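Local coordinates for V-type ATP synthase alpha chain (Thermoplasma volcanium, PDB 4O1S), which represents the intein of an archaeal V-type ATPase subunit A and folds as a compact, mostly beta domain of the Hint (hedgehog/intein) type, at residues 70-75 against 143-148; 96-101 against 164-169; 111-116 against 135-140. All blocks are in the same frame, centred on the assembly; numbering follows the deposited sequence.

Contact 1 (70-75 against 143-148); sequences LYKGKS and DFDVYD
Tyr71 and Asp148 meet across two neighbouring strands, Asp148 CB 3.8 Å from Tyr71 CD2 and the carboxylate plane nearly perpendicular to the ring (89°). Gly73 N lies over one face of the Tyr71 ring, offset toward the rim. The Tyr147 ring, on the other side of the sheet, has the extended aliphatic chain of Lys72 beside it, pointing the same way, with Lys72 CG 3.5 Å from Tyr147 CE1; Tyr26 of helix 22-31 meets this ring edge-to-face. The two segments belong to an antiparallel beta sheet in the intein's Hint fold. Hydrogen-bonded pairs Tyr71/Asp148, Gly73/Val146 and Ser75/Phe144 each close two backbone bonds, such as Gly73 N to Val146 O at 2.7 Å; Lys72/Tyr147 and Lys74/Asp145 form the non-hydrogen-bonded pairs between them. Ser75 CB packs on Val146 CG1 at 3.8 Å, whereas its OG turns to Tyr77 O. The chain of Lys74 is bent at chi2 (-61°), which sets CD, and again at chi3; its amine joins a salt-bridge network with Asp143 and Asp145. Lys74 NZ makes a weak bond of 3.2 Å to Asp143 OD2 and a shorter one of 2.9 Å to Asp145 OD1, the latter reached from above the carboxylate plane.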
ATOM      1  N   LEU A  70       3.128   7.287 -10.003  1.00 26.57           N
ATOM      2  CA  LEU A  70       2.189   6.200  -9.815  1.00 24.86           C
ATOM      3  C   LEU A  70       2.591   5.132 -10.796  1.00 29.22           C
ATOM      4  O   LEU A  70       3.115   5.435 -11.870  1.00 19.86           O
ATOM      5  CB  LEU A  70       0.752   6.623 -10.125  1.00 27.34           C
ATOM      6  CG  LEU A  70       0.194   7.828  -9.381  1.00 31.62           C
ATOM      7  CD1 LEU A  70      -1.238   8.063  -9.806  1.00 34.00           C
ATOM      8  CD2 LEU A  70       0.303   7.637  -7.884  1.00 29.98           C
ATOM      9  N   TYR A  71       2.321   3.887 -10.418  1.00 36.30           N
ATOM     10  CA  TYR A  71       2.659   2.727 -11.218  1.00 37.32           C
ATOM     11  C   TYR A  71       1.439   1.827 -11.389  1.00 36.57           C
ATOM     12  O   TYR A  71       0.597   1.682 -10.483  1.00 27.87           O
ATOM     13  CB  TYR A  71       3.821   1.965 -10.561  1.00 40.84           C
ATOM     14  CG  TYR A  71       4.012   0.530 -11.040  1.00 53.50           C
ATOM     15  CD1 TYR A  71       4.682   0.251 -12.229  1.00 60.00           C
ATOM     16  CD2 TYR A  71       3.538  -0.550 -10.292  1.00 52.85           C
ATOM     17  CE1 TYR A  71       4.864  -1.063 -12.663  1.00 59.24           C
ATOM     18  CE2 TYR A  71       3.716  -1.865 -10.722  1.00 47.90           C
ATOM     19  CZ  TYR A  71       4.377  -2.108 -11.902  1.00 54.17           C
ATOM     20  OH  TYR A  71       4.559  -3.403 -12.323  1.00 60.72           O
ATOM     21  N   LYS A  72       1.337   1.235 -12.574  1.00 36.61           N
ATOM     22  CA  LYS A  72       0.340   0.214 -12.836  1.00 27.80           C
ATOM     23  C   LYS A  72       0.998  -0.917 -13.588  1.00 37.23           C
ATOM     24  O   LYS A  72       1.645  -0.698 -14.615  1.00 50.17           O
ATOM     25  CB  LYS A  72      -0.812   0.784 -13.652  1.00 25.07           C
ATOM     26  CG  LYS A  72      -1.805  -0.258 -14.111  1.00 25.96           C
ATOM     27  CD  LYS A  72      -2.928   0.336 -14.948  1.00 28.41           C
ATOM     28  CE  LYS A  72      -3.469  -0.696 -15.921  1.00 42.29           C
ATOM     29  NZ  LYS A  72      -4.670  -0.151 -16.600  1.00 57.20           N
ATOM     30  N   GLY A  73       0.840  -2.132 -13.083  1.00 39.00           N
ATOM     31  CA  GLY A  73       1.425  -3.291 -13.728  1.00 32.69           C
ATOM     32  C   GLY A  73       0.490  -4.481 -13.742  1.00 32.76           C
ATOM     33  O   GLY A  73      -0.736  -4.339 -13.681  1.00 33.41           O
ATOM     34  N   LYS A  74       1.087  -5.666 -13.828  1.00 37.55           N
ATOM     35  CA  LYS A  74       0.341  -6.925 -13.825  1.00 30.26           C
ATOM     36  C   LYS A  74       0.942  -7.864 -12.798  1.00 30.17           C
ATOM     37  O   LYS A  74       2.160  -7.942 -12.644  1.00 31.15           O
ATOM     38  CB  LYS A  74       0.382  -7.600 -15.207  1.00 20.90           C
ATOM     39  CG  LYS A  74      -0.543  -6.970 -16.290  1.00 21.49           C
ATOM     40  CD  LYS A  74      -2.005  -7.041 -15.890  1.00 27.83           C
ATOM     41  CE  LYS A  74      -2.896  -7.378 -17.061  1.00 36.84           C
ATOM     42  NZ  LYS A  74      -4.317  -7.371 -16.594  1.00 49.80           N
ATOM     43  N   SER A  75       0.091  -8.581 -12.082  1.00 26.88           N
ATOM     44  CA  SER A  75       0.580  -9.716 -11.318  1.00 21.30           C
ATOM     45  C   SER A  75      -0.332 -10.916 -11.576  1.00 27.26           C
ATOM     46  O   SER A  75      -1.522 -10.765 -11.873  1.00 34.53           O
ATOM     47  CB  SER A  75       0.669  -9.402  -9.831  1.00 17.08           C
ATOM     48  OG  SER A  75       0.887 -10.585  -9.068  1.00 27.77           O
ATOM     49  N   ASP A 143      -5.366 -12.748 -13.421  1.00 37.97           N
ATOM     50  CA  ASP A 143      -4.690 -11.759 -14.266  1.00 40.23           C
ATOM     51  C   ASP A 143      -4.945 -10.368 -13.684  1.00 40.63           C
ATOM     52  O   ASP A 143      -5.821  -9.620 -14.140  1.00 43.01           O
ATOM     53  CB  ASP A 143      -5.131 -11.852 -15.744  1.00 30.92           C
ATOM     54  CG  ASP A 143      -4.331 -10.892 -16.680  1.00 67.92           C
ATOM     55  OD1 ASP A 143      -3.092 -10.710 -16.487  1.00 58.24           O
ATOM     56  OD2 ASP A 143      -4.955 -10.326 -17.620  1.00 65.66           O
ATOM     57  N   PHE A 144      -4.180 -10.024 -12.663  1.00 30.46           N
ATOM     58  CA  PHE A 144      -4.531  -8.847 -11.910  1.00 34.24           C
ATOM     59  C   PHE A 144      -3.771  -7.618 -12.348  1.00 33.67           C
ATOM     60  O   PHE A 144      -2.559  -7.658 -12.623  1.00 27.54           O
ATOM     61  CB  PHE A 144      -4.325  -9.079 -10.431  1.00 27.31           C
ATOM     62  CG  PHE A 144      -4.876 -10.382  -9.945  1.00 24.07           C
ATOM     63  CD1 PHE A 144      -6.233 -10.528  -9.714  1.00 16.65           C
ATOM     64  CD2 PHE A 144      -4.022 -11.455  -9.673  1.00 29.21           C
ATOM     65  CE1 PHE A 144      -6.738 -11.728  -9.227  1.00 25.70           C
ATOM     66  CE2 PHE A 144      -4.513 -12.669  -9.193  1.00 27.05           C
ATOM     67  CZ  PHE A 144      -5.871 -12.811  -8.972  1.00 29.85           C
ATOM     68  N   ASP A 145      -4.522  -6.530 -12.430  1.00 26.73           N
ATOM     69  CA  ASP A 145      -3.940  -5.210 -12.482  1.00 39.07           C
ATOM     70  C   ASP A 145      -3.430  -4.849 -11.093  1.00 39.64           C
ATOM     71  O   ASP A 145      -4.164  -4.964 -10.104  1.00 37.90           O
ATOM     72  CB  ASP A 145      -5.008  -4.210 -12.896  1.00 47.31           C
ATOM     73  CG  ASP A 145      -5.329  -4.299 -14.349  1.00 47.14           C
ATOM     74  OD1 ASP A 145      -4.492  -4.857 -15.101  1.00 43.37           O
ATOM     75  OD2 ASP A 145      -6.403  -3.794 -14.723  1.00 44.31           O
ATOM     76  N   VAL A 146      -2.176  -4.427 -10.998  1.00 35.76           N
ATOM     77  CA  VAL A 146      -1.676  -4.000  -9.701  1.00 41.88           C
ATOM     78  C   VAL A 146      -1.086  -2.597  -9.800  1.00 38.11           C
ATOM     79  O   VAL A 146      -0.726  -2.140 -10.887  1.00 29.58           O
ATOM     80  CB  VAL A 146      -0.692  -5.027  -9.051  1.00 28.44           C
ATOM     81  CG1 VAL A 146      -1.388  -6.330  -8.805  1.00 24.18           C
ATOM     82  CG2 VAL A 146       0.517  -5.258  -9.924  1.00 27.25           C
ATOM     83  N   TYR A 147      -1.014  -1.926  -8.656  1.00 38.27           N
ATOM     84  CA  TYR A 147      -0.679  -0.508  -8.587  1.00 32.54           C
ATOM     85  C   TYR A 147       0.261  -0.237  -7.416  1.00 37.84           C
ATOM     86  O   TYR A 147       0.267  -0.959  -6.414  1.00 35.31           O
ATOM     87  CB  TYR A 147      -1.953   0.323  -8.408  1.00 25.53           C
ATOM     88  CG  TYR A 147      -2.953   0.192  -9.540  1.00 29.08           C
ATOM     89  CD1 TYR A 147      -2.955   1.110 -10.585  1.00 29.39           C
ATOM     90  CD2 TYR A 147      -3.890  -0.848  -9.577  1.00 22.10           C
ATOM     91  CE1 TYR A 147      -3.854   1.017 -11.623  1.00 29.42           C
ATOM     92  CE2 TYR A 147      -4.806  -0.953 -10.625  1.00 23.61           C
ATOM     93  CZ  TYR A 147      -4.777  -0.011 -11.655  1.00 31.66           C
ATOM     94  OH  TYR A 147      -5.653  -0.059 -12.731  1.00 28.27           O
ATOM     95  N   ASP A 148       1.053   0.816  -7.555  1.00 44.73           N
ATOM     96  CA  ASP A 148       1.967   1.261  -6.514  1.00 43.01           C
ATOM     97  C   ASP A 148       2.092   2.765  -6.657  1.00 37.43           C
ATOM     98  O   ASP A 148       1.877   3.319  -7.731  1.00 34.53           O
ATOM     99  CB  ASP A 148       3.337   0.595  -6.692  1.00 47.27           C
ATOM    100  CG  ASP A 148       4.270   0.796  -5.485  1.00 56.51           C
ATOM    101  OD1 ASP A 148       3.798   1.310  -4.443  1.00 47.50           O
ATOM    102  OD2 ASP A 148       5.474   0.414  -5.581  1.00 60.70           O
TER

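Contact 2 (96-101 against 164-169); sequences KLFVLT and LLVLHN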
ATOM      1  N   LYS A  96       5.668  -6.051   1.304  1.00 32.35           N
ATOM      2  CA  LYS A  96       6.035  -6.254   2.715  1.00 29.63           C
ATOM      3  C   LYS A  96       5.106  -5.601   3.712  1.00 32.45           C
ATOM      4  O   LYS A  96       4.600  -4.488   3.492  1.00 31.86           O
ATOM      5  CB  LYS A  96       7.459  -5.777   2.994  1.00 25.98           C
ATOM      6  CG  LYS A  96       8.492  -6.736   2.483  1.00 29.94           C
ATOM      7  CD  LYS A  96       9.857  -6.109   2.381  1.00 31.45           C
ATOM      8  CE  LYS A  96      10.871  -7.186   2.027  1.00 38.38           C
ATOM      9  NZ  LYS A  96      12.261  -6.696   2.105  1.00 47.85           N
ATOM     10  N   LEU A  97       4.884  -6.313   4.813  1.00 31.11           N
ATOM     11  CA  LEU A  97       4.126  -5.780   5.933  1.00 26.04           C
ATOM     12  C   LEU A  97       5.096  -5.704   7.099  1.00 30.96           C
ATOM     13  O   LEU A  97       6.204  -6.247   7.035  1.00 31.75           O
ATOM     14  CB  LEU A  97       2.941  -6.682   6.281  1.00 27.84           C
ATOM     15  CG  LEU A  97       1.742  -6.954   5.339  1.00 30.03           C
ATOM     16  CD1 LEU A  97       0.886  -5.749   5.156  1.00 29.21           C
ATOM     17  CD2 LEU A  97       2.145  -7.507   3.961  1.00 26.22           C
ATOM     18  N   PHE A  98       4.691  -5.024   8.161  1.00 31.00           N
ATOM     19  CA  PHE A  98       5.509  -4.944   9.360  1.00 24.18           C
ATOM     20  C   PHE A  98       4.908  -5.813  10.444  1.00 26.10           C
ATOM     21  O   PHE A  98       3.704  -5.721  10.731  1.00 29.90           O
ATOM     22  CB  PHE A  98       5.586  -3.499   9.842  1.00 26.33           C
ATOM     23  CG  PHE A  98       6.432  -2.635   8.978  1.00 25.40           C
ATOM     24  CD1 PHE A  98       7.827  -2.728   9.043  1.00 30.07           C
ATOM     25  CD2 PHE A  98       5.844  -1.752   8.074  1.00 24.11           C
ATOM     26  CE1 PHE A  98       8.634  -1.945   8.229  1.00 30.91           C
ATOM     27  CE2 PHE A  98       6.630  -0.952   7.247  1.00 24.68           C
ATOM     28  CZ  PHE A  98       8.028  -1.047   7.318  1.00 31.66           C
ATOM     29  N   VAL A  99       5.737  -6.658  11.050  1.00 26.75           N
ATOM     30  CA  VAL A  99       5.256  -7.576  12.086  1.00 25.30           C
ATOM     31  C   VAL A  99       5.908  -7.350  13.429  1.00 26.59           C
ATOM     32  O   VAL A  99       7.128  -7.278  13.539  1.00 30.15           O
ATOM     33  CB  VAL A  99       5.473  -9.053  11.683  1.00 20.39           C
ATOM     34  CG1 VAL A  99       4.941  -9.989  12.755  1.00 19.15           C
ATOM     35  CG2 VAL A  99       4.744  -9.314  10.424  1.00 25.64           C
ATOM     36  N   LEU A 100       5.075  -7.264  14.454  1.00 28.40           N
ATOM     37  CA  LEU A 100       5.562  -7.196  15.816  1.00 32.06           C
ATOM     38  C   LEU A 100       5.932  -8.584  16.319  1.00 34.22           C
ATOM     39  O   LEU A 100       5.063  -9.404  16.546  1.00 33.03           O
ATOM     40  CB  LEU A 100       4.483  -6.600  16.710  1.00 33.25           C
ATOM     41  CG  LEU A 100       4.801  -6.601  18.202  1.00 35.52           C
ATOM     42  CD1 LEU A 100       6.077  -5.808  18.502  1.00 33.07           C
ATOM     43  CD2 LEU A 100       3.611  -6.039  18.956  1.00 29.53           C
ATOM     44  N   THR A 101       7.225  -8.844  16.484  1.00 39.97           N
ATOM     45  CA  THR A 101       7.694 -10.111  17.054  1.00 36.83           C
ATOM     46  C   THR A 101       8.236  -9.890  18.474  1.00 43.27           C
ATOM     47  O   THR A 101       8.444  -8.749  18.903  1.00 44.49           O
ATOM     48  CB  THR A 101       8.821 -10.718  16.190  1.00 39.04           C
ATOM     49  OG1 THR A 101      10.041  -9.991  16.385  1.00 42.14           O
ATOM     50  CG2 THR A 101       8.478 -10.614  14.734  1.00 41.84           C
ATOM     51  N   LEU A 164      -6.317   1.207   7.483  1.00 33.29           N
ATOM     52  CA  LEU A 164      -5.041   1.896   7.578  1.00 33.66           C
ATOM     53  C   LEU A 164      -3.874   0.954   7.873  1.00 37.83           C
ATOM     54  O   LEU A 164      -3.128   1.142   8.848  1.00 37.38           O
ATOM     55  CB  LEU A 164      -5.100   2.999   8.637  1.00 30.01           C
ATOM     56  CG  LEU A 164      -6.318   3.919   8.673  1.00 32.67           C
ATOM     57  CD1 LEU A 164      -6.129   4.939   9.750  1.00 39.61           C
ATOM     58  CD2 LEU A 164      -6.527   4.629   7.376  1.00 35.84           C
ATOM     59  N   LEU A 165      -3.718  -0.064   7.039  1.00 36.97           N
ATOM     60  CA  LEU A 165      -2.540  -0.907   7.145  1.00 32.77           C
ATOM     61  C   LEU A 165      -1.314  -0.144   6.639  1.00 35.40           C
ATOM     62  O   LEU A 165      -1.420   0.819   5.837  1.00 30.80           O
ATOM     63  CB  LEU A 165      -2.730  -2.198   6.366  1.00 28.73           C
ATOM     64  CG  LEU A 165      -3.891  -3.045   6.884  1.00 36.33           C
ATOM     65  CD1 LEU A 165      -4.356  -4.034   5.819  1.00 38.11           C
ATOM     66  CD2 LEU A 165      -3.483  -3.783   8.160  1.00 31.94           C
ATOM     67  N   VAL A 166      -0.154  -0.571   7.134  1.00 22.39           N
ATOM     68  CA  VAL A 166       1.081   0.120   6.863  1.00 22.19           C
ATOM     69  C   VAL A 166       1.894  -0.758   5.944  1.00 28.78           C
ATOM     70  O   VAL A 166       2.267  -1.893   6.311  1.00 27.22           O
ATOM     71  CB  VAL A 166       1.878   0.405   8.165  1.00 31.88           C
ATOM     72  CG1 VAL A 166       3.162   1.198   7.841  1.00 24.29           C
ATOM     73  CG2 VAL A 166       1.004   1.145   9.182  1.00 21.87           C
ATOM     74  N   LEU A 167       2.182  -0.232   4.755  1.00 36.71           N
ATOM     75  CA  LEU A 167       2.767  -1.050   3.699  1.00 40.81           C
ATOM     76  C   LEU A 167       4.154  -0.573   3.355  1.00 38.77           C
ATOM     77  O   LEU A 167       4.358   0.601   3.039  1.00 43.61           O
ATOM     78  CB  LEU A 167       1.854  -1.054   2.479  1.00 44.70           C
ATOM     79  CG  LEU A 167       0.476  -1.589   2.885  1.00 53.52           C
ATOM     80  CD1 LEU A 167      -0.652  -1.248   1.933  1.00 48.86           C
ATOM     81  CD2 LEU A 167       0.590  -3.082   3.049  1.00 58.19           C
ATOM     82  N   HIS A 168       5.116  -1.484   3.449  1.00 37.89           N
ATOM     83  CA  HIS A 168       6.492  -1.161   3.086  1.00 44.94           C
ATOM     84  C   HIS A 168       6.774  -1.325   1.593  1.00 51.31           C
ATOM     85  O   HIS A 168       7.294  -2.361   1.148  1.00 51.80           O
ATOM     86  CB  HIS A 168       7.481  -2.002   3.870  1.00 39.45           C
ATOM     87  CG  HIS A 168       8.890  -1.579   3.662  1.00 47.42           C
ATOM     88  ND1 HIS A 168       9.883  -2.451   3.265  1.00 59.93           N
ATOM     89  CD2 HIS A 168       9.479  -0.363   3.752  1.00 57.13           C
ATOM     90  CE1 HIS A 168      11.021  -1.797   3.147  1.00 66.88           C
ATOM     91  NE2 HIS A 168      10.806  -0.523   3.440  1.00 65.46           N
ATOM     92  N   ASN A 169       6.450  -0.288   0.830  1.00 52.70           N
ATOM     93  CA  ASN A 169       6.592  -0.335  -0.618  1.00 59.97           C
ATOM     94  C   ASN A 169       7.956   0.228  -1.035  1.00 66.36           C
ATOM     95  O   ASN A 169       8.313   0.202  -2.220  1.00 55.76           O
ATOM     96  CB  ASN A 169       5.507   0.514  -1.250  1.00 53.33           C
ATOM     97  CG  ASN A 169       5.733   1.981  -0.987  1.00 55.34           C
ATOM     98  OD1 ASN A 169       6.425   2.350  -0.022  1.00 60.76           O
ATOM     99  ND2 ASN A 169       5.177   2.830  -1.843  1.00 51.63           N
TER
HETATM  100  O   HOH W   1       2.047  -3.777   8.396  1.00 38.86           O
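A water stands between Phe98 and Val166 where the two strands part: it accepts from Phe98 N at 2.9 Å and donates to Val166 O at 2.8 Å. The strand axes run 121° apart, so pairing is brief, and one direct backbone bond spans the segments, from His168 N to Lys96 O (3.0 Å). Side chains extend the contact. Leu97 CD1 meets Leu167 CD2 at 3.4 Å, the two side chains lying side by side and pointing the same way. Phe98 has CG anti to the carbonyl carbon (chi1 -72°), and its ring crosses Val166 and His168 obliquely. Val166 O lies at the ring edge, near its plane; Phe98 CD2 is 4.0 Å from Val166 CG1, and Phe98 CZ 3.6 Å from His168 CB. The two ring centroids are 5.5 Å apart. Lys96 lies alongside His168, with CD at the imidazole edge, in its plane, 3.8 Å from His168 ND1, while the lysine amine makes a weak, long ion pair with Glu107. His168 is also the centre of an inverse gamma turn that leads into Asn169. This His-Asn pair, at the end of the chain's last strand, beside strand 96-101, is the C-terminal signature of inteins.

Contact 3 (111-116 against 135-140); sequences SNLKVG and KSIAYE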
ATOM      1  N   SER A 111       4.139 -13.215   1.114  1.00 31.04           N
ATOM      2  CA  SER A 111       4.284 -14.651   0.933  1.00 29.76           C
ATOM      3  C   SER A 111       4.916 -15.358   2.132  1.00 30.51           C
ATOM      4  O   SER A 111       4.932 -16.575   2.160  1.00 34.11           O
ATOM      5  CB  SER A 111       5.086 -14.941  -0.327  1.00 29.06           C
ATOM      6  OG  SER A 111       6.382 -14.388  -0.215  1.00 41.87           O
ATOM      7  N   ASN A 112       5.434 -14.625   3.122  1.00 24.96           N
ATOM      8  CA  ASN A 112       5.976 -15.306   4.316  1.00 26.35           C
ATOM      9  C   ASN A 112       5.156 -15.058   5.564  1.00 31.08           C
ATOM     10  O   ASN A 112       5.364 -15.683   6.610  1.00 27.26           O
ATOM     11  CB  ASN A 112       7.429 -14.933   4.576  1.00 29.58           C
ATOM     12  CG  ASN A 112       8.353 -15.436   3.498  1.00 36.32           C
ATOM     13  OD1 ASN A 112       8.159 -16.529   2.957  1.00 46.86           O
ATOM     14  ND2 ASN A 112       9.351 -14.632   3.157  1.00 29.48           N
ATOM     15  N   LEU A 113       4.233 -14.118   5.447  1.00 30.28           N
ATOM     16  CA  LEU A 113       3.252 -13.903   6.483  1.00 30.68           C
ATOM     17  C   LEU A 113       2.536 -15.210   6.899  1.00 33.27           C
ATOM     18  O   LEU A 113       2.210 -16.068   6.057  1.00 46.90           O
ATOM     19  CB  LEU A 113       2.258 -12.882   5.970  1.00 32.85           C
ATOM     20  CG  LEU A 113       1.531 -12.085   7.032  1.00 37.84           C
ATOM     21  CD1 LEU A 113       2.565 -11.378   7.903  1.00 32.48           C
ATOM     22  CD2 LEU A 113       0.582 -11.107   6.319  1.00 37.31           C
ATOM     23  N   LYS A 114       2.315 -15.367   8.201  1.00 26.50           N
ATOM     24  CA  LYS A 114       1.559 -16.502   8.730  1.00 27.30           C
ATOM     25  C   LYS A 114       0.315 -15.987   9.425  1.00 30.45           C
ATOM     26  O   LYS A 114       0.336 -14.902  10.000  1.00 30.05           O
ATOM     27  CB  LYS A 114       2.370 -17.284   9.760  1.00 23.19           C
ATOM     28  CG  LYS A 114       3.857 -17.453   9.456  1.00 34.88           C
ATOM     29  CD  LYS A 114       4.132 -18.307   8.216  1.00 52.19           C
ATOM     30  CE  LYS A 114       5.647 -18.462   7.966  1.00 60.65           C
ATOM     31  NZ  LYS A 114       5.954 -19.056   6.628  1.00 63.75           N
ATOM     32  N   VAL A 115      -0.769 -16.754   9.383  1.00 29.55           N
ATOM     33  CA  VAL A 115      -1.895 -16.428  10.239  1.00 32.24           C
ATOM     34  C   VAL A 115      -1.364 -16.426  11.658  1.00 37.06           C
ATOM     35  O   VAL A 115      -0.427 -17.172  11.992  1.00 36.12           O
ATOM     36  CB  VAL A 115      -3.055 -17.422  10.117  1.00 30.06           C
ATOM     37  CG1 VAL A 115      -3.480 -17.530   8.671  1.00 34.73           C
ATOM     38  CG2 VAL A 115      -2.664 -18.790  10.679  1.00 27.10           C
ATOM     39  N   GLY A 116      -1.932 -15.548  12.473  1.00 34.94           N
ATOM     40  CA  GLY A 116      -1.431 -15.357  13.819  1.00 37.38           C
ATOM     41  C   GLY A 116      -0.546 -14.131  13.938  1.00 33.93           C
ATOM     42  O   GLY A 116      -0.595 -13.437  14.956  1.00 32.22           O
ATOM     43  N   LYS A 135      -6.032 -12.957  10.709  1.00 20.59           N
ATOM     44  CA  LYS A 135      -7.045 -13.979  10.856  1.00 25.46           C
ATOM     45  C   LYS A 135      -6.939 -14.929   9.673  1.00 34.23           C
ATOM     46  O   LYS A 135      -7.100 -16.147   9.806  1.00 30.91           O
ATOM     47  CB  LYS A 135      -8.401 -13.277  10.814  1.00 27.38           C
ATOM     48  CG  LYS A 135      -9.637 -14.139  10.931  1.00 33.85           C
ATOM     49  CD  LYS A 135     -10.865 -13.277  10.599  1.00 45.16           C
ATOM     50  CE  LYS A 135     -12.172 -14.003  10.902  1.00 57.11           C
ATOM     51  NZ  LYS A 135     -13.352 -13.199  10.458  1.00 60.46           N
ATOM     52  N   SER A 136      -6.685 -14.362   8.499  1.00 35.81           N
ATOM     53  CA  SER A 136      -6.658 -15.179   7.304  1.00 39.27           C
ATOM     54  C   SER A 136      -5.807 -14.600   6.188  1.00 33.68           C
ATOM     55  O   SER A 136      -5.691 -13.389   6.041  1.00 34.44           O
ATOM     56  CB  SER A 136      -8.065 -15.376   6.775  1.00 39.12           C
ATOM     57  OG  SER A 136      -8.171 -14.670   5.564  1.00 44.60           O
ATOM     58  N   ILE A 137      -5.224 -15.497   5.403  1.00 30.59           N
ATOM     59  CA  ILE A 137      -4.416 -15.135   4.249  1.00 29.55           C
ATOM     60  C   ILE A 137      -4.838 -16.004   3.088  1.00 28.29           C
ATOM     61  O   ILE A 137      -4.926 -17.224   3.219  1.00 21.84           O
ATOM     62  CB  ILE A 137      -2.931 -15.390   4.510  1.00 28.85           C
ATOM     63  CG1 ILE A 137      -2.471 -14.609   5.747  1.00 25.76           C
ATOM     64  CG2 ILE A 137      -2.133 -14.974   3.322  1.00 21.73           C
ATOM     65  CD1 ILE A 137      -1.078 -14.916   6.174  1.00 23.05           C
ATOM     66  N   ALA A 138      -5.139 -15.378   1.957  1.00 34.89           N
ATOM     67  CA  ALA A 138      -5.609 -16.119   0.784  1.00 32.81           C
ATOM     68  C   ALA A 138      -4.661 -15.905  -0.379  1.00 34.00           C
ATOM     69  O   ALA A 138      -4.253 -14.761  -0.663  1.00 37.63           O
ATOM     70  CB  ALA A 138      -7.003 -15.675   0.398  1.00 25.31           C
ATOM     71  N   TYR A 139      -4.304 -16.998  -1.046  1.00 28.23           N
ATOM     72  CA  TYR A 139      -3.488 -16.911  -2.257  1.00 25.76           C
ATOM     73  C   TYR A 139      -4.386 -17.125  -3.467  1.00 26.63           C
ATOM     74  O   TYR A 139      -5.187 -18.058  -3.504  1.00 36.23           O
ATOM     75  CB  TYR A 139      -2.354 -17.941  -2.231  1.00 27.69           C
ATOM     76  CG  TYR A 139      -1.454 -17.836  -1.017  1.00 36.32           C
ATOM     77  CD1 TYR A 139      -1.166 -16.615  -0.461  1.00 35.33           C
ATOM     78  CD2 TYR A 139      -0.897 -18.962  -0.431  1.00 51.54           C
ATOM     79  CE1 TYR A 139      -0.362 -16.510   0.637  1.00 40.13           C
ATOM     80  CE2 TYR A 139      -0.081 -18.864   0.684  1.00 57.68           C
ATOM     81  CZ  TYR A 139       0.177 -17.624   1.218  1.00 50.65           C
ATOM     82  OH  TYR A 139       0.976 -17.470   2.340  1.00 57.48           O
ATOM     83  N   GLU A 140      -4.274 -16.240  -4.448  1.00 24.22           N
ATOM     84  CA  GLU A 140      -5.126 -16.322  -5.626  1.00 24.32           C
ATOM     85  C   GLU A 140      -4.328 -16.110  -6.913  1.00 30.58           C
ATOM     86  O   GLU A 140      -3.569 -15.142  -7.052  1.00 29.77           O
ATOM     87  CB  GLU A 140      -6.245 -15.291  -5.520  1.00 17.47           C
ATOM     88  CG  GLU A 140      -7.362 -15.510  -6.506  1.00 34.02           C
ATOM     89  CD  GLU A 140      -8.424 -14.409  -6.458  1.00 40.82           C
ATOM     90  OE1 GLU A 140      -8.774 -13.934  -5.349  1.00 36.33           O
ATOM     91  OE2 GLU A 140      -8.906 -14.018  -7.541  1.00 42.06           O
TER
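Ile137 points its CB toward the 111-116 loop, and with CD1 anti to CA (chi2 173°) its outermost methyl is carried up to the loop backbone. There Ile137 CD1 lies 3.5 Å from Leu113 O and 3.7 Å from Val115 N, meeting the chain itself as much as any side chain. Leu113 holds CG anti to its own backbone N (chi1 -155°), which sets Leu113 CG 3.9 Å from Ile137 CD1. The two side chains cross obliquely, and Leu113 CB is also 3.9 Å from Ile137 CD1. Farther along, Val115 CG1 reaches over the 135-136 part of the strand, 4.0 Å from Lys135 O and near Ser136 CA. At the other end Tyr139 also directs its CB toward the loop; Tyr139 OH comes to 4.1 Å from Ser111 O, too far for a hydrogen bond. The loop joins strands 104-109 and 118-122 and runs roughly opposite to strand 129-141, where a classic beta bulge sets Lys135 and Ser136 opposite the single residue Glu82. Leu113 and Ile137 also rest on strand 77-83, through Ile81 and Val79, which places the loop over this sheet. With no directional bond between the two segments, the contact rests on shape and apolar burial, centred on one isoleucine methyl, while backbone bonds of Ser111 to Pro93 and of Gly116 to Val134 hold the ends of the loop.

Overall arrangement
Contact 1 and contact 2 lie on opposite sides of the chain's centre, their centres about 19 Å apart, and their segments alternate along the sequence. They still touch: Asp148 OD1, near the end of strand 143-149, packs 3.3 Å from Asn169 ND2, in the intein's C-terminal signature. Contact 3 is nested within the loops closed by both others. Its centre is about 13 Å from that of contact 2, where Val99 CG2 packs on Leu113 CD1 (3.9 Å), and about 20 Å from that of contact 1, to which strands 129-141 and 143-149 join it in succession. Contact 1 also borders a bound EPE buffer molecule, probably from the crystallisation liquor, hydrogen-bonded to Lys74 O.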